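Local structure of mannosyl-glycoprotein endo-beta-N-acetylglucosamidase-like domain-containing protein (Pseudomonas protegens, 4KT3) at the interface of chains A and B. The protein is a type VI secretion effector that hydrolyses peptidoglycan as a glycoside hydrolase and is bound by a partner immunity protein. Numbering follows the deposited sequence. Chains: chain A, Uncharacterized protein; chain B, Putative lipoprotein.

Contact 1: the interface of chains A and B. Residues chain A 146-150; chain B 69, 71, 73-74, 78.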
loop_
_atom_site.group_PDB
_atom_site.type_symbol
_atom_site.label_atom_id
_atom_site.label_comp_id
_atom_site.label_asym_id
_atom_site.label_seq_id
_atom_site.Cartn_x
_atom_site.Cartn_y
_atom_site.Cartn_z
ATOM N N GLY A 146 13.097 -3.636 15.054
ATOM C CA GLY A 146 13.875 -3.400 13.847
ATOM C C GLY A 146 13.229 -3.904 12.558
ATOM O O GLY A 146 13.855 -3.895 11.507
ATOM N N TYR A 147 11.979 -4.354 12.626
ATOM C CA TYR A 147 11.261 -4.715 11.413
ATOM C C TYR A 147 11.257 -3.540 10.427
ATOM O O TYR A 147 11.582 -3.696 9.241
ATOM C CB TYR A 147 9.823 -5.123 11.763
ATOM C CG TYR A 147 8.958 -5.439 10.558
ATOM C CD1 TYR A 147 8.128 -4.481 9.997
ATOM C CD2 TYR A 147 8.982 -6.693 9.982
ATOM C CE1 TYR A 147 7.323 -4.785 8.892
ATOM C CE2 TYR A 147 8.201 -7.001 8.880
ATOM C CZ TYR A 147 7.367 -6.052 8.350
ATOM O OH TYR A 147 6.587 -6.342 7.255
ATOM N N ASN A 148 10.855 -2.377 10.923
ATOM C CA ASN A 148 10.997 -1.117 10.197
ATOM C C ASN A 148 11.643 -0.155 11.170
ATOM O O ASN A 148 11.432 -0.271 12.377
ATOM C CB ASN A 148 9.638 -0.521 9.794
ATOM C CG ASN A 148 8.987 -1.208 8.609
ATOM O OD1 ASN A 148 9.567 -2.031 7.898
ATOM N ND2 ASN A 148 7.777 -0.826 8.384
ATOM N N THR A 149 12.385 0.814 10.658
ATOM C CA THR A 149 13.002 1.812 11.524
ATOM C C THR A 149 11.982 2.890 11.905
ATOM O O THR A 149 12.073 3.504 12.977
ATOM C CB THR A 149 14.245 2.435 10.869
ATOM O OG1 THR A 149 13.888 3.011 9.609
ATOM C CG2 THR A 149 15.277 1.364 10.640
ATOM N N GLY A 150 11.022 3.112 11.010
ATOM C CA GLY A 150 9.873 3.952 11.283
ATOM C C GLY A 150 10.260 5.318 11.787
ATOM O O GLY A 150 9.592 5.871 12.658
ATOM N N TYR B 69 10.338 2.456 1.229
ATOM C CA TYR B 69 11.664 2.742 1.703
ATOM C C TYR B 69 12.329 1.465 2.200
ATOM O O TYR B 69 11.781 0.786 3.065
ATOM C CB TYR B 69 11.539 3.745 2.848
ATOM C CG TYR B 69 12.825 4.040 3.563
ATOM C CD1 TYR B 69 13.930 4.475 2.859
ATOM C CD2 TYR B 69 12.928 3.904 4.945
ATOM C CE1 TYR B 69 15.111 4.763 3.488
ATOM C CE2 TYR B 69 14.114 4.190 5.596
ATOM C CZ TYR B 69 15.210 4.621 4.854
ATOM O OH TYR B 69 16.418 4.925 5.453
ATOM N N ASP B 71 15.652 0.202 4.187
ATOM C CA ASP B 71 16.756 0.580 5.056
ATOM C C ASP B 71 17.468 -0.715 5.438
ATOM O O ASP B 71 16.820 -1.668 5.858
ATOM C CB ASP B 71 16.177 1.249 6.302
ATOM C CG ASP B 71 17.235 1.826 7.220
ATOM O OD1 ASP B 71 18.393 1.347 7.211
ATOM O OD2 ASP B 71 16.887 2.762 7.972
ATOM N N LYS B 73 19.225 -1.339 7.970
ATOM C CA LYS B 73 19.094 -1.659 9.382
ATOM C C LYS B 73 17.719 -2.217 9.721
ATOM O O LYS B 73 17.504 -2.710 10.828
ATOM C CB LYS B 73 19.438 -0.472 10.280
ATOM C CG LYS B 73 18.471 0.666 10.223
ATOM N N ALA B 74 16.789 -2.146 8.776
ATOM C CA ALA B 74 15.489 -2.783 8.947
ATOM C C ALA B 74 15.525 -4.227 8.465
ATOM O O ALA B 74 16.551 -4.715 7.960
ATOM C CB ALA B 74 14.420 -1.995 8.220
ATOM N N GLU B 78 9.572 -0.632 4.342
ATOM C CA GLU B 78 8.679 0.249 5.069
ATOM C C GLU B 78 7.868 1.040 4.054
ATOM O O GLU B 78 8.439 1.649 3.148
ATOM C CB GLU B 78 9.489 1.198 5.959
ATOM C CG GLU B 78 8.673 2.215 6.723
ATOM C CD GLU B 78 9.529 3.041 7.687
ATOM O OE1 GLU B 78 10.438 2.472 8.323
ATOM O OE2 GLU B 78 9.318 4.269 7.795
HETATM O O HOH W 1 12.551 0.856 7.778
HETATM O O HOH W 2 11.982 5.077 8.716
#

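Contact 2: the interface of chains A and B. Residues chain A 69, 85-88; chain B 70, 75-77.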
loop_
_atom_site.group_PDB
_atom_site.type_symbol
_atom_site.label_atom_id
_atom_site.label_comp_id
_atom_site.label_asym_id
_atom_site.label_seq_id
_atom_site.Cartn_x
_atom_site.Cartn_y
_atom_site.Cartn_z
ATOM N N GLU A 69 2.178 -4.109 3.775
ATOM C CA GLU A 69 3.400 -4.460 3.062
ATOM C C GLU A 69 3.145 -4.818 1.608
ATOM O O GLU A 69 3.999 -4.570 0.744
ATOM C CB GLU A 69 4.104 -5.634 3.741
ATOM C CG GLU A 69 4.544 -5.372 5.187
ATOM C CD GLU A 69 5.545 -4.254 5.278
ATOM O OE1 GLU A 69 6.652 -4.394 4.702
ATOM O OE2 GLU A 69 5.215 -3.247 5.929
ATOM N N PHE A 85 5.038 -9.887 3.523
ATOM C CA PHE A 85 5.531 -9.051 4.620
ATOM C C PHE A 85 6.771 -8.275 4.202
ATOM O O PHE A 85 7.447 -7.661 5.037
ATOM C CB PHE A 85 5.760 -9.929 5.866
ATOM C CG PHE A 85 4.470 -10.440 6.439
ATOM C CD1 PHE A 85 3.860 -11.564 5.903
ATOM C CD2 PHE A 85 3.822 -9.755 7.458
ATOM C CE1 PHE A 85 2.646 -11.996 6.368
ATOM C CE2 PHE A 85 2.603 -10.204 7.942
ATOM C CZ PHE A 85 2.018 -11.325 7.390
ATOM N N SER A 86 7.030 -8.284 2.889
ATOM C CA SER A 86 8.197 -7.641 2.284
ATOM C C SER A 86 9.471 -7.838 3.107
ATOM O O SER A 86 10.235 -6.894 3.343
ATOM C CB SER A 86 7.935 -6.150 2.031
ATOM O OG SER A 86 6.838 -5.993 1.150
HETATM N N MSE A 87 9.695 -9.082 3.515
HETATM C CA MSE A 87 10.864 -9.455 4.293
HETATM C C MSE A 87 12.116 -9.340 3.460
HETATM O O MSE A 87 12.187 -9.883 2.363
HETATM C CB MSE A 87 10.755 -10.916 4.735
HETATM C CG MSE A 87 9.507 -11.238 5.519
HETATM SE SE MSE A 87 9.621 -10.682 7.373
HETATM C CE MSE A 87 10.906 -11.990 8.008
ATOM N N HIS A 88 13.108 -8.656 4.019
ATOM C CA HIS A 88 14.443 -8.652 3.468
ATOM C C HIS A 88 15.043 -10.055 3.557
ATOM O O HIS A 88 14.806 -10.799 4.520
ATOM C CB HIS A 88 15.334 -7.663 4.235
ATOM C CG HIS A 88 14.981 -6.224 4.016
ATOM N ND1 HIS A 88 15.588 -5.196 4.704
ATOM C CD2 HIS A 88 14.082 -5.644 3.188
ATOM C CE1 HIS A 88 15.085 -4.041 4.301
ATOM N NE2 HIS A 88 14.161 -4.287 3.389
ATOM N N ASN B 70 13.516 1.154 1.674
ATOM C CA ASN B 70 14.311 0.035 2.195
ATOM C C ASN B 70 15.555 0.550 2.911
ATOM O O ASN B 70 16.411 1.231 2.317
ATOM C CB ASN B 70 14.714 -0.947 1.088
ATOM C CG ASN B 70 13.563 -1.812 0.616
ATOM O OD1 ASN B 70 13.012 -2.615 1.380
ATOM N ND2 ASN B 70 13.193 -1.661 -0.653
ATOM N N GLY B 75 14.425 -4.929 8.685
ATOM C CA GLY B 75 14.300 -6.301 8.243
ATOM C C GLY B 75 13.252 -6.484 7.161
ATOM O O GLY B 75 13.080 -7.598 6.667
ATOM N N ALA B 76 12.594 -5.389 6.770
ATOM C CA ALA B 76 11.519 -5.438 5.779
ATOM C C ALA B 76 11.324 -4.056 5.184
ATOM O O ALA B 76 11.768 -3.056 5.748
ATOM C CB ALA B 76 10.213 -5.909 6.435
ATOM N N THR B 77 10.667 -3.997 4.033
ATOM C CA THR B 77 10.358 -2.719 3.423
ATOM C C THR B 77 9.394 -1.943 4.311
ATOM O O THR B 77 8.507 -2.514 4.942
ATOM C CB THR B 77 9.770 -2.900 2.013
ATOM O OG1 THR B 77 10.595 -3.801 1.264
ATOM C CG2 THR B 77 9.648 -1.570 1.279
HETATM O O HOH W 3 14.083 -10.223 6.964
#

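Contact 1: the interface of chains A and B
A:Gly150 N meets the carboxylate of B:Glu78 across the interface of a glucosaminidase-family effector and its Tgi2PP-type immunity protein. The chain A segment 146-150 is a loop following helix 135-144. The backbone N-H of A:Gly150 donates to B:Glu78 OE1 at 2.8 Å. It reaches that oxygen on the syn side, 33° out of the carboxylate plane. B:Glu78 CG is anti to the backbone N (chi1 177°), and the chain stays extended beyond it. This carries the carboxylate from the start of strand 78-86 to the effector loop.

Two waters add to this direct bond. Water 1 lies 2.7 Å from B:Glu78 OE1 and also pairs with A:Thr149 N and A:Thr149 OG1. OE1 therefore meets both a backbone N-H and a water. Water 2 lies 2.9 Å from B:Glu78 OE2 and pairs with A:Thr149 OG1. The threonine hydroxyl and the carboxylate are thus bridged twice. A:Thr149 OG1 sits between the backbone N and the carbonyl carbon (chi1 57°), where it can reach both waters. A:Thr149 OG1 also makes a weak bond to B:Asp71 OD2 at 3.4 Å.

Packing contacts lie beside the polar group. The methyl A:Thr149 CG2 points at the immunity loop and presses on B:Lys73 CG at 3.3 Å, a tight contact. The modelled B:Lys73 side chain is incomplete. The same methyl touches the carboxylate of B:Asp71. The other oxygen of that carboxylate, B:Asp71 OD1, takes B:Lys73 N at 2.9 Å from above the carboxylate plane, which should help shape the loop. The A:Asn148 amide crosses the aliphatic part of B:Glu78 at a slant, its CG and ND2 against CB and CG, with A:Asn148 CG 3.6 Å from B:Glu78 CB. The B:Ala74 methyl touches the backbone oxygens of A:Tyr147 and A:Gly146.

Contact 2: the interface of chains A and B
A:Met87, a selenomethionine, and B:Ala76 pair as an antiparallel beta bridge. Its bonds run from B:Thr77 N to A:Ser86 O at 3.0 Å and from A:His88 N to B:Gly75 O at 2.9 Å. Water 3 also joins B:Gly75 O to A:His88 O.

The side chain of A:His88 makes two kinds of contact. One face of its ring lies against the B:Gly75-B:Ala76 peptide. B:Ala76 N stands 3.6 Å above the plane of the A:His88 ring, over its centre, and B:Gly75 C lies nearer the rim. At the ring's edge, A:His88 NE2 donates to the amide oxygen B:Asn70 OD1 at 2.9 Å. That oxygen lies near the imidazole plane, while the ring and amide planes are 53° apart. A:His88 CG is beside the backbone N (chi1 -69°), and this turns the ring over the peptide.

B:Asn70 OD1 is gripped twice. B:Thr77 OG1 donates to B:Asn70 OD1 at 2.7 Å, in the carbonyl plane and on a lone pair. B:Thr77 thereby helps hold the acceptor for A:His88. Its CB also packs on A:Ser86 CB.

A:Glu69, probably the catalytic glutamate of this family, brings OE1 to 2.7 Å from the backbone oxygen B:Thr77 O. This is a close oxygen pair, and the structure does not show a hydrogen between them.

A:Glu69 lies near the end of helix 59-70. Residues A:Phe85 to A:His88 belong to a loop after helix 76-81. The immunity residues come from the turn between strands 62-69 and 78-86, whose tip enters the probable active site.

The C-alpha centres of contact 1 and contact 2 are about 8 Å apart, so they form one continuous patch. Both draw on the same chain B hairpin, with residues between 69 and 78 divided between them. B:Ala74 of contact 1 is followed directly by B:Gly75 of contact 2, and B:Thr77 by B:Glu78. On chain A, two loops far apart in sequence meet the hairpin from different sides, and A:Glu69, near the end of helix 59-70, adds to contact 2. The immunity protein thus inserts its turn between effector loops. This placement suggests that it inhibits by blocking substrate access to the glutamate.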